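Local coordinates for protein cystathionine beta-lyases/cystathionine gamma-synthases (Corynebacterium glutamicum, PDB 5X5H) that probably catalyses the pyridoxal-phosphate-dependent condensation of O-succinyl-L-homoserine with L-cysteine to L,L-cystathionine, releasing succinate, in methionine biosynthesis, at residues Ile100-Asp105 with Leu146-Thr151; Val177-Phe182 with Ala197-Thr202; Asn104-Gly109 with Ser354-Pro359. All coordinates share one frame; numbering follows the deposited sequence.

Interaction 1 (Ile100-Asp105 with Leu146-Thr151)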
loop_
_atom_site.group_PDB
_atom_site.type_symbol
_atom_site.label_atom_id
_atom_site.label_comp_id
_atom_site.label_asym_id
_atom_site.label_seq_id
_atom_site.Cartn_x
_atom_site.Cartn_y
_atom_site.Cartn_z
ATOM N N ILE A 100 -9.890 -34.571 19.191
ATOM C CA ILE A 100 -10.848 -33.611 18.624
ATOM C C ILE A 100 -12.154 -34.272 18.101
ATOM O O ILE A 100 -12.014 -35.327 17.378
ATOM C CB ILE A 100 -10.256 -32.933 17.377
ATOM C CG1 ILE A 100 -8.900 -32.455 17.563
ATOM C CG2 ILE A 100 -11.214 -31.807 16.888
ATOM C CD1 ILE A 100 -8.246 -32.067 16.257
ATOM N N VAL A 101 -13.278 -33.700 18.352
ATOM C CA VAL A 101 -14.542 -34.038 17.696
ATOM C C VAL A 101 -14.739 -32.973 16.599
ATOM O O VAL A 101 -14.736 -31.747 16.919
ATOM C CB VAL A 101 -15.701 -34.074 18.655
ATOM C CG1 VAL A 101 -17.009 -34.377 17.922
ATOM C CG2 VAL A 101 -15.451 -35.133 19.743
ATOM N N LEU A 102 -14.903 -33.396 15.346
ATOM C CA LEU A 102 -15.073 -32.570 14.163
ATOM C C LEU A 102 -16.333 -32.952 13.451
ATOM O O LEU A 102 -16.785 -34.083 13.525
ATOM C CB LEU A 102 -13.861 -32.875 13.181
ATOM C CG LEU A 102 -13.741 -32.315 11.778
ATOM C CD1 LEU A 102 -13.332 -30.836 12.003
ATOM C CD2 LEU A 102 -12.772 -32.993 10.828
ATOM N N GLY A 103 -16.948 -31.995 12.743
ATOM C CA GLY A 103 -18.097 -32.296 11.953
ATOM C C GLY A 103 -17.829 -32.964 10.638
ATOM O O GLY A 103 -16.697 -33.137 10.187
ATOM N N ASN A 104 -18.965 -33.414 10.020
ATOM C CA ASN A 104 -18.945 -34.139 8.730
ATOM C C ASN A 104 -19.130 -33.286 7.520
ATOM O O ASN A 104 -19.476 -33.813 6.427
ATOM C CB ASN A 104 -19.967 -35.387 8.655
ATOM C CG ASN A 104 -21.419 -34.993 8.702
ATOM O OD1 ASN A 104 -21.807 -33.833 8.667
ATOM N ND2 ASN A 104 -22.258 -36.007 8.862
ATOM N N ASP A 105 -19.106 -31.966 7.677
ATOM C CA ASP A 105 -19.148 -31.060 6.528
ATOM C C ASP A 105 -18.345 -29.883 6.964
ATOM O O ASP A 105 -18.726 -29.255 7.995
ATOM C CB ASP A 105 -20.600 -30.644 6.112
ATOM C CG ASP A 105 -20.629 -29.999 4.656
ATOM O OD1 ASP A 105 -20.348 -30.715 3.637
ATOM O OD2 ASP A 105 -20.873 -28.809 4.486
ATOM N N LEU A 146 -11.266 -30.657 22.374
ATOM C CA LEU A 146 -11.779 -29.694 21.381
ATOM C C LEU A 146 -12.959 -30.297 20.664
ATOM O O LEU A 146 -12.847 -31.413 20.109
ATOM C CB LEU A 146 -10.636 -29.394 20.407
ATOM C CG LEU A 146 -10.947 -28.339 19.340
ATOM C CD1 LEU A 146 -11.445 -27.020 19.863
ATOM C CD2 LEU A 146 -9.645 -28.182 18.511
ATOM N N ILE A 147 -14.008 -29.540 20.591
ATOM C CA ILE A 147 -15.139 -29.798 19.638
ATOM C C ILE A 147 -15.109 -28.615 18.639
ATOM O O ILE A 147 -15.212 -27.445 19.083
ATOM C CB ILE A 147 -16.471 -29.860 20.365
ATOM C CG1 ILE A 147 -16.403 -30.925 21.506
ATOM C CG2 ILE A 147 -17.640 -30.159 19.395
ATOM C CD1 ILE A 147 -17.650 -30.934 22.343
ATOM N N TRP A 148 -14.929 -28.917 17.374
ATOM C CA TRP A 148 -14.792 -27.934 16.309
ATOM C C TRP A 148 -16.074 -27.865 15.502
ATOM O O TRP A 148 -16.453 -28.895 14.880
ATOM C CB TRP A 148 -13.625 -28.305 15.413
ATOM C CG TRP A 148 -13.322 -27.196 14.443
ATOM C CD1 TRP A 148 -13.789 -27.033 13.175
ATOM C CD2 TRP A 148 -12.460 -26.096 14.730
ATOM N NE1 TRP A 148 -13.229 -25.888 12.620
ATOM C CE2 TRP A 148 -12.460 -25.291 13.588
ATOM C CE3 TRP A 148 -11.662 -25.749 15.837
ATOM C CZ2 TRP A 148 -11.644 -24.149 13.503
ATOM C CZ3 TRP A 148 -10.859 -24.560 15.757
ATOM C CH2 TRP A 148 -10.866 -23.815 14.574
ATOM N N VAL A 149 -16.757 -26.745 15.545
ATOM C CA VAL A 149 -18.040 -26.606 14.882
ATOM C C VAL A 149 -17.935 -25.515 13.805
ATOM O O VAL A 149 -17.464 -24.396 14.149
ATOM C CB VAL A 149 -19.147 -26.289 15.898
ATOM C CG1 VAL A 149 -20.416 -25.768 15.234
ATOM C CG2 VAL A 149 -19.443 -27.593 16.732
ATOM N N GLU A 150 -18.421 -25.712 12.615
ATOM C CA GLU A 150 -18.672 -24.671 11.642
ATOM C C GLU A 150 -20.142 -24.583 11.492
ATOM O O GLU A 150 -20.793 -25.617 11.263
ATOM C CB GLU A 150 -18.212 -24.992 10.261
ATOM C CG GLU A 150 -16.866 -24.863 9.981
ATOM C CD GLU A 150 -16.529 -25.238 8.549
ATOM O OE1 GLU A 150 -17.309 -25.139 7.572
ATOM O OE2 GLU A 150 -15.372 -25.564 8.378
ATOM N N THR A 151 -20.801 -23.424 11.535
ATOM C CA THR A 151 -22.213 -23.337 11.241
ATOM C C THR A 151 -22.561 -21.955 10.700
ATOM O O THR A 151 -22.250 -20.957 11.358
ATOM C CB THR A 151 -23.048 -23.722 12.478
ATOM O OG1 THR A 151 -24.439 -23.713 12.155
ATOM C CG2 THR A 151 -22.901 -22.873 13.703
HETATM O O HOH W 1 -16.414 -29.284 12.157
#
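L102 and W148 meet at a slant, the methyl CD1 of L102 lying 4.0 Å from CD1 of the W148 indole. W148 has CG anti to its backbone N (chi1 -171°), and its ring leads away from strand 99-103 toward V177 and F90, the latter packing edge-to-face. On the same face of the sheet, CG2 of I100 lies 4.3 Å from CG of L146, and helix 108-118 covers this side through I114, Y111 and T110. V101 and I147 occupy the other face, CB of V101 4.3 Å from CG1 of I147. The two strands run parallel, 13° apart. V101 N donates to L146 O at 2.9 Å, and W148 N returns a nearly straight bond (172°) to V101 O, also at 2.9 Å. Beyond L102 the strands diverge, and a water in the plane of the indole, at its edge, takes over, accepting from G103 N and donating to W148 O, each at 2.8 Å. E150 bonds through its carboxylate to Y107 N and N154 N. Apolar side chains thus fill both faces of this buried pair, V101 N and V101 O bond directly, and G103 N and W148 O need the water.

Interaction 2 (Val177-Phe182 with Ala197-Thr202). With PLP (pyridoxal-5'-phosphate), chain B.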
loop_
_atom_site.group_PDB
_atom_site.type_symbol
_atom_site.label_atom_id
_atom_site.label_comp_id
_atom_site.label_asym_id
_atom_site.label_seq_id
_atom_site.Cartn_x
_atom_site.Cartn_y
_atom_site.Cartn_z
ATOM N N VAL A 177 -15.072 -24.626 19.968
ATOM C CA VAL A 177 -14.648 -23.533 19.081
ATOM C C VAL A 177 -15.589 -23.553 17.889
ATOM O O VAL A 177 -15.837 -24.572 17.274
ATOM C CB VAL A 177 -13.230 -23.610 18.646
ATOM C CG1 VAL A 177 -12.902 -22.508 17.588
ATOM C CG2 VAL A 177 -12.302 -23.596 19.874
ATOM N N VAL A 178 -16.137 -22.346 17.594
ATOM C CA VAL A 178 -17.000 -22.147 16.408
ATOM C C VAL A 178 -16.214 -21.366 15.356
ATOM O O VAL A 178 -15.739 -20.246 15.656
ATOM C CB VAL A 178 -18.353 -21.517 16.712
ATOM C CG1 VAL A 178 -19.113 -21.241 15.510
ATOM C CG2 VAL A 178 -19.150 -22.409 17.697
ATOM N N ASP A 179 -16.136 -21.915 14.168
ATOM C CA ASP A 179 -15.659 -21.196 12.969
ATOM C C ASP A 179 -16.874 -20.449 12.432
ATOM O O ASP A 179 -17.810 -21.061 11.904
ATOM C CB ASP A 179 -15.038 -22.158 12.016
ATOM C CG ASP A 179 -14.598 -21.526 10.691
ATOM O OD1 ASP A 179 -15.037 -20.384 10.369
ATOM O OD2 ASP A 179 -13.863 -22.252 9.922
ATOM N N ASN A 180 -16.879 -19.126 12.688
ATOM C CA ASN A 180 -18.001 -18.213 12.373
ATOM C C ASN A 180 -17.801 -17.460 11.076
ATOM O O ASN A 180 -18.445 -16.416 10.878
ATOM C CB ASN A 180 -18.219 -17.270 13.566
ATOM C CG ASN A 180 -19.530 -16.617 13.620
ATOM O OD1 ASN A 180 -20.537 -17.244 13.288
ATOM N ND2 ASN A 180 -19.597 -15.330 13.987
ATOM N N THR A 181 -16.963 -17.968 10.176
ATOM C CA THR A 181 -16.624 -17.302 8.931
ATOM C C THR A 181 -17.865 -16.983 8.124
ATOM O O THR A 181 -18.018 -15.852 7.640
ATOM C CB THR A 181 -15.626 -18.115 8.126
ATOM O OG1 THR A 181 -14.382 -18.282 8.859
ATOM C CG2 THR A 181 -15.332 -17.557 6.801
ATOM N N PHE A 182 -18.690 -17.995 7.806
ATOM C CA PHE A 182 -19.851 -17.804 6.896
ATOM C C PHE A 182 -20.898 -16.903 7.460
ATOM O O PHE A 182 -21.388 -16.006 6.706
ATOM C CB PHE A 182 -20.462 -19.168 6.593
ATOM C CG PHE A 182 -19.869 -19.866 5.481
ATOM C CD1 PHE A 182 -18.486 -19.862 5.164
ATOM C CD2 PHE A 182 -20.673 -20.739 4.710
ATOM C CE1 PHE A 182 -17.993 -20.537 4.052
ATOM C CE2 PHE A 182 -20.175 -21.420 3.640
ATOM C CZ PHE A 182 -18.865 -21.336 3.272
ATOM N N ALA A 197 -14.225 -20.103 22.175
ATOM C CA ALA A 197 -13.495 -19.226 21.272
ATOM C C ALA A 197 -14.237 -19.260 19.924
ATOM O O ALA A 197 -14.985 -20.156 19.594
ATOM C CB ALA A 197 -12.046 -19.620 21.129
ATOM N N VAL A 198 -13.943 -18.214 19.128
ATOM C CA VAL A 198 -14.515 -18.059 17.781
ATOM C C VAL A 198 -13.380 -17.797 16.830
ATOM O O VAL A 198 -12.512 -16.970 17.130
ATOM C CB VAL A 198 -15.591 -16.966 17.691
ATOM C CG1 VAL A 198 -16.015 -16.681 16.287
ATOM C CG2 VAL A 198 -16.800 -17.370 18.526
ATOM N N LEU A 199 -13.414 -18.458 15.683
ATOM C CA LEU A 199 -12.455 -18.292 14.605
ATOM C C LEU A 199 -13.123 -17.652 13.415
ATOM O O LEU A 199 -14.207 -18.081 13.006
ATOM C CB LEU A 199 -11.896 -19.645 14.258
ATOM C CG LEU A 199 -10.852 -19.975 13.157
ATOM C CD1 LEU A 199 -11.359 -19.767 11.768
ATOM C CD2 LEU A 199 -9.573 -19.331 13.278
ATOM N N HIS A 200 -12.407 -16.768 12.730
ATOM C CA HIS A 200 -12.744 -16.261 11.440
ATOM C C HIS A 200 -11.635 -16.362 10.428
ATOM O O HIS A 200 -10.508 -15.991 10.732
ATOM C CB HIS A 200 -13.112 -14.719 11.479
ATOM C CG HIS A 200 -14.394 -14.480 12.130
ATOM N ND1 HIS A 200 -14.601 -14.157 13.456
ATOM C CD2 HIS A 200 -15.604 -14.632 11.577
ATOM C CE1 HIS A 200 -15.925 -14.097 13.647
ATOM N NE2 HIS A 200 -16.518 -14.394 12.496
ATOM N N SER A 201 -11.954 -16.696 9.194
ATOM C CA SER A 201 -11.158 -16.321 8.004
ATOM C C SER A 201 -11.624 -14.895 7.615
ATOM O O SER A 201 -12.713 -14.782 7.095
ATOM C CB SER A 201 -11.392 -17.251 6.899
ATOM O OG SER A 201 -10.788 -16.674 5.708
ATOM N N THR A 202 -10.863 -13.855 7.910
ATOM C CA THR A 202 -11.226 -12.507 7.521
ATOM C C THR A 202 -11.049 -12.288 6.062
ATOM O O THR A 202 -11.522 -11.275 5.494
ATOM C CB THR A 202 -10.472 -11.494 8.353
ATOM O OG1 THR A 202 -9.047 -11.592 8.103
ATOM C CG2 THR A 202 -10.651 -11.660 9.830
HETATM N N1 PLP B . -12.952 -21.670 7.452
HETATM C C2 PLP B . -13.866 -21.503 6.521
HETATM C C2A PLP B . -15.281 -21.767 6.909
HETATM C C3 PLP B . -13.528 -20.945 5.333
HETATM O O3 PLP B . -14.445 -20.717 4.333
HETATM C C4 PLP B . -12.197 -20.614 5.027
HETATM C C4A PLP B . -11.861 -20.030 3.715
HETATM C C5 PLP B . -11.196 -20.952 5.968
HETATM C C6 PLP B . -11.646 -21.465 7.172
HETATM C C5A PLP B . -9.699 -20.769 5.727
HETATM O O4P PLP B . -9.321 -19.351 5.748
HETATM P P PLP B . -8.118 -18.831 4.857
HETATM O O1P PLP B . -8.444 -19.163 3.414
HETATM O O2P PLP B . -8.158 -17.362 5.230
HETATM O O3P PLP B . -6.838 -19.507 5.355
#
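T181 holds OG1 anti to its own carbonyl carbon (chi1 -62°), which sets the hydroxyl against S201: S201 N donates to T181 OG1 at 2.9 Å along an almost straight line (178°). D179 has CG anti to its backbone N (chi1 176°), and its carboxylate thereby reaches two ways. OD1 is gripped twice, by the hydroxyl of T181, which donates to it over 2.7 Å from OG1 on the syn side, and by T181 N, 3.1 Å from OD1, in an Asx turn. These two bonds fix the rotation of the carboxylate while OD2 comes within 2.7 Å of N1 of the pyridoxal phosphate, a placement consistent with the aspartate that stabilises a protonated pyridine nitrogen in fold type I enzymes. CD1 of L199 slants against the carboxylate, 3.8 Å from D179 CG. The frame is a beta-alpha-beta unit, strand 175-179, helix 184-187 and strand 197-201, whose parallel strands are joined by V178 N to A197 O and by L199 N to V178 O; past the strand end N180 N still bonds to L199 O, at 2.9 Å. The N180 side chain and the H200 ring lie side by side, pointing the same way, and the N180 amide bonds to E71 and Q188. N180 CB also touches V198 CG1, at 3.6 Å. Further along, S201 OG donates to O2P of the cofactor at 2.8 Å; the cofactor is also hydrogen-bonded to G82 N, M83 N and T203 OG1, and to Y52 and R54 of the second subunit.

Interaction 3 (Asn104-Gly109 with Ser354-Pro359). With PLP (pyridoxal-5'-phosphate), chain B.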
loop_
_atom_site.group_PDB
_atom_site.type_symbol
_atom_site.label_atom_id
_atom_site.label_comp_id
_atom_site.label_asym_id
_atom_site.label_seq_id
_atom_site.Cartn_x
_atom_site.Cartn_y
_atom_site.Cartn_z
ATOM N N ASN A 104 -18.965 -33.414 10.020
ATOM C CA ASN A 104 -18.945 -34.139 8.730
ATOM C C ASN A 104 -19.130 -33.286 7.520
ATOM O O ASN A 104 -19.476 -33.813 6.427
ATOM C CB ASN A 104 -19.967 -35.387 8.655
ATOM C CG ASN A 104 -21.419 -34.993 8.702
ATOM O OD1 ASN A 104 -21.807 -33.833 8.667
ATOM N ND2 ASN A 104 -22.258 -36.007 8.862
ATOM N N ASP A 105 -19.106 -31.966 7.677
ATOM C CA ASP A 105 -19.148 -31.060 6.528
ATOM C C ASP A 105 -18.345 -29.883 6.964
ATOM O O ASP A 105 -18.726 -29.255 7.995
ATOM C CB ASP A 105 -20.600 -30.644 6.112
ATOM C CG ASP A 105 -20.629 -29.999 4.656
ATOM O OD1 ASP A 105 -20.348 -30.715 3.637
ATOM O OD2 ASP A 105 -20.873 -28.809 4.486
ATOM N N ALA A 106 -17.270 -29.592 6.283
ATOM C CA ALA A 106 -16.326 -28.588 6.855
ATOM C C ALA A 106 -15.365 -28.215 5.813
ATOM O O ALA A 106 -15.149 -28.965 4.815
ATOM C CB ALA A 106 -15.568 -29.143 8.082
ATOM N N TYR A 107 -14.735 -27.080 6.005
ATOM C CA TYR A 107 -13.825 -26.607 5.101
ATOM C C TYR A 107 -12.713 -27.712 4.994
ATOM O O TYR A 107 -12.140 -28.243 5.989
ATOM C CB TYR A 107 -13.251 -25.188 5.540
ATOM C CG TYR A 107 -12.254 -24.732 4.646
ATOM C CD1 TYR A 107 -12.472 -24.598 3.236
ATOM C CD2 TYR A 107 -10.960 -24.393 5.049
ATOM C CE1 TYR A 107 -11.499 -24.229 2.299
ATOM C CE2 TYR A 107 -10.038 -24.010 4.168
ATOM C CZ TYR A 107 -10.219 -23.863 2.778
ATOM O OH TYR A 107 -9.214 -23.555 1.868
ATOM N N GLY A 108 -12.465 -27.995 3.737
ATOM C CA GLY A 108 -11.489 -29.057 3.377
ATOM C C GLY A 108 -10.111 -28.742 3.977
ATOM O O GLY A 108 -9.415 -29.654 4.421
ATOM N N GLY A 109 -9.767 -27.444 4.085
ATOM C CA GLY A 109 -8.499 -27.116 4.677
ATOM C C GLY A 109 -8.380 -27.440 6.195
ATOM O O GLY A 109 -7.348 -27.870 6.644
ATOM N N SER A 354 -13.089 -39.017 2.409
ATOM C CA SER A 354 -13.459 -38.908 3.786
ATOM C C SER A 354 -14.981 -38.827 3.939
ATOM O O SER A 354 -15.664 -38.592 2.910
ATOM C CB SER A 354 -12.742 -37.647 4.331
ATOM O OG SER A 354 -13.560 -36.458 4.096
ATOM N N GLN A 355 -15.545 -38.859 5.146
ATOM C CA GLN A 355 -17.012 -38.598 5.266
ATOM C C GLN A 355 -17.330 -37.135 4.824
ATOM O O GLN A 355 -18.459 -36.804 4.598
ATOM C CB GLN A 355 -17.661 -38.866 6.655
ATOM C CG GLN A 355 -19.249 -39.186 6.709
ATOM C CD GLN A 355 -20.199 -38.747 5.503
ATOM O OE1 GLN A 355 -20.262 -39.427 4.463
ATOM N NE2 GLN A 355 -20.950 -37.650 5.671
ATOM N N LEU A 356 -16.349 -36.266 4.744
ATOM C CA LEU A 356 -16.634 -34.838 4.351
ATOM C C LEU A 356 -16.751 -34.647 2.850
ATOM O O LEU A 356 -16.864 -33.492 2.384
ATOM C CB LEU A 356 -15.511 -33.906 4.842
ATOM C CG LEU A 356 -15.711 -33.544 6.290
ATOM C CD1 LEU A 356 -15.515 -34.769 7.144
ATOM C CD2 LEU A 356 -14.687 -32.482 6.611
ATOM N N GLU A 357 -16.642 -35.726 2.050
ATOM C CA GLU A 357 -16.548 -35.586 0.625
ATOM C C GLU A 357 -17.854 -35.044 0.110
ATOM O O GLU A 357 -18.931 -35.495 0.562
ATOM C CB GLU A 357 -16.235 -36.959 -0.022
ATOM C CG GLU A 357 -16.273 -36.940 -1.531
ATOM C CD GLU A 357 -15.879 -38.229 -2.278
ATOM O OE1 GLU A 357 -15.148 -39.115 -1.762
ATOM O OE2 GLU A 357 -16.347 -38.285 -3.430
ATOM N N VAL A 358 -17.787 -34.116 -0.825
ATOM C CA VAL A 358 -18.977 -33.331 -1.259
ATOM C C VAL A 358 -19.556 -33.930 -2.524
ATOM O O VAL A 358 -18.811 -34.281 -3.395
ATOM C CB VAL A 358 -18.452 -31.901 -1.605
ATOM C CG1 VAL A 358 -19.644 -31.021 -2.052
ATOM C CG2 VAL A 358 -17.860 -31.291 -0.356
ATOM N N PRO A 359 -20.883 -34.020 -2.654
ATOM C CA PRO A 359 -21.500 -34.496 -3.889
ATOM C C PRO A 359 -21.029 -33.825 -5.161
ATOM O O PRO A 359 -20.878 -32.556 -5.247
ATOM C CB PRO A 359 -22.964 -34.267 -3.738
ATOM C CG PRO A 359 -23.121 -33.875 -2.336
ATOM C CD PRO A 359 -21.868 -33.686 -1.652
HETATM N N1 PLP B . -12.952 -21.670 7.452
HETATM C C2 PLP B . -13.866 -21.503 6.521
HETATM C C2A PLP B . -15.281 -21.767 6.909
HETATM C C3 PLP B . -13.528 -20.945 5.333
HETATM O O3 PLP B . -14.445 -20.717 4.333
HETATM C C4 PLP B . -12.197 -20.614 5.027
HETATM C C4A PLP B . -11.861 -20.030 3.715
HETATM C C5 PLP B . -11.196 -20.952 5.968
HETATM C C6 PLP B . -11.646 -21.465 7.172
HETATM C C5A PLP B . -9.699 -20.769 5.727
HETATM O O4P PLP B . -9.321 -19.351 5.748
HETATM P P PLP B . -8.118 -18.831 4.857
HETATM O O1P PLP B . -8.444 -19.163 3.414
HETATM O O2P PLP B . -8.158 -17.362 5.230
HETATM O O3P PLP B . -6.838 -19.507 5.355
HETATM O O HOH W 2 -17.393 -31.064 3.578
#
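L356 lies against the backbone of N104 and the methyl of A106, and its side chain can be followed outward. CB is 3.6 Å from the oxygen of a water that bridges the segments. L356 CG, turned anti to its own carbonyl carbon (chi1 -82°), sits 3.6 Å from N104 C, and the branch point therefore rests on the peptide that leads into D105. From there the methyls spread: CD1 approaches N104 CA at 3.8 Å, and CD2 meets A106 CB, also at 3.8 Å. Y111 and V127 add further apolar surface around the leucine. No direct hydrogen bond joins the two segments; the polar link is the water, which accepts from A106 N at 3.1 Å and donates to L356 O at 2.8 Å. D105 OD1 is a further acceptor for it, although acceptors in reach outnumber its protons, so these bonds may be shared. D105 OD2 is taken by T153 and A156 N. Nearer the surface, the amides of N104 and Q355 lie side by side with planes 73° apart, ND2 of N104 being 3.8 Å from NE2 of Q355; a crystal neighbour touches Q355, so lattice contacts may influence its pose. L356 is presented by a type I beta turn from S354 to E357, with L356 N bonded to S354 OG in an ST turn. Beyond A106, Y107 stands at the N-cap position of helix 108-118 and lays one ring face over the cofactor, CD2 being 3.6 Å from C5 of the pyridoxal phosphate; its OH bonds to R54 of the second subunit. An aromatic ring laid over the pyridine is characteristic of the cofactor site of Cys/Met metabolism enzymes of fold type I.

Overall arrangement
Interactions 1 and 2 belong to one sheet, their centres about 12 Å apart: strands 144-150 and 175-179 are neighbours in it, with a probable hydrogen bond between V149 N and V177 O at 2.9 Å. Interaction 3 shares N104 and D105 with interaction 1, and the two also touch where G103 O lies 3.6 Å from L356 CD1, at the end of strand 99-103. Interactions 2 and 3 do not touch, with centres about 17 Å and nearest atoms about 5 Å apart, yet both reach the pyridoxal phosphate: Y107 at a ring face, D179 at N1 and S201 at the phosphate. E150 of interaction 1 also borders this pocket.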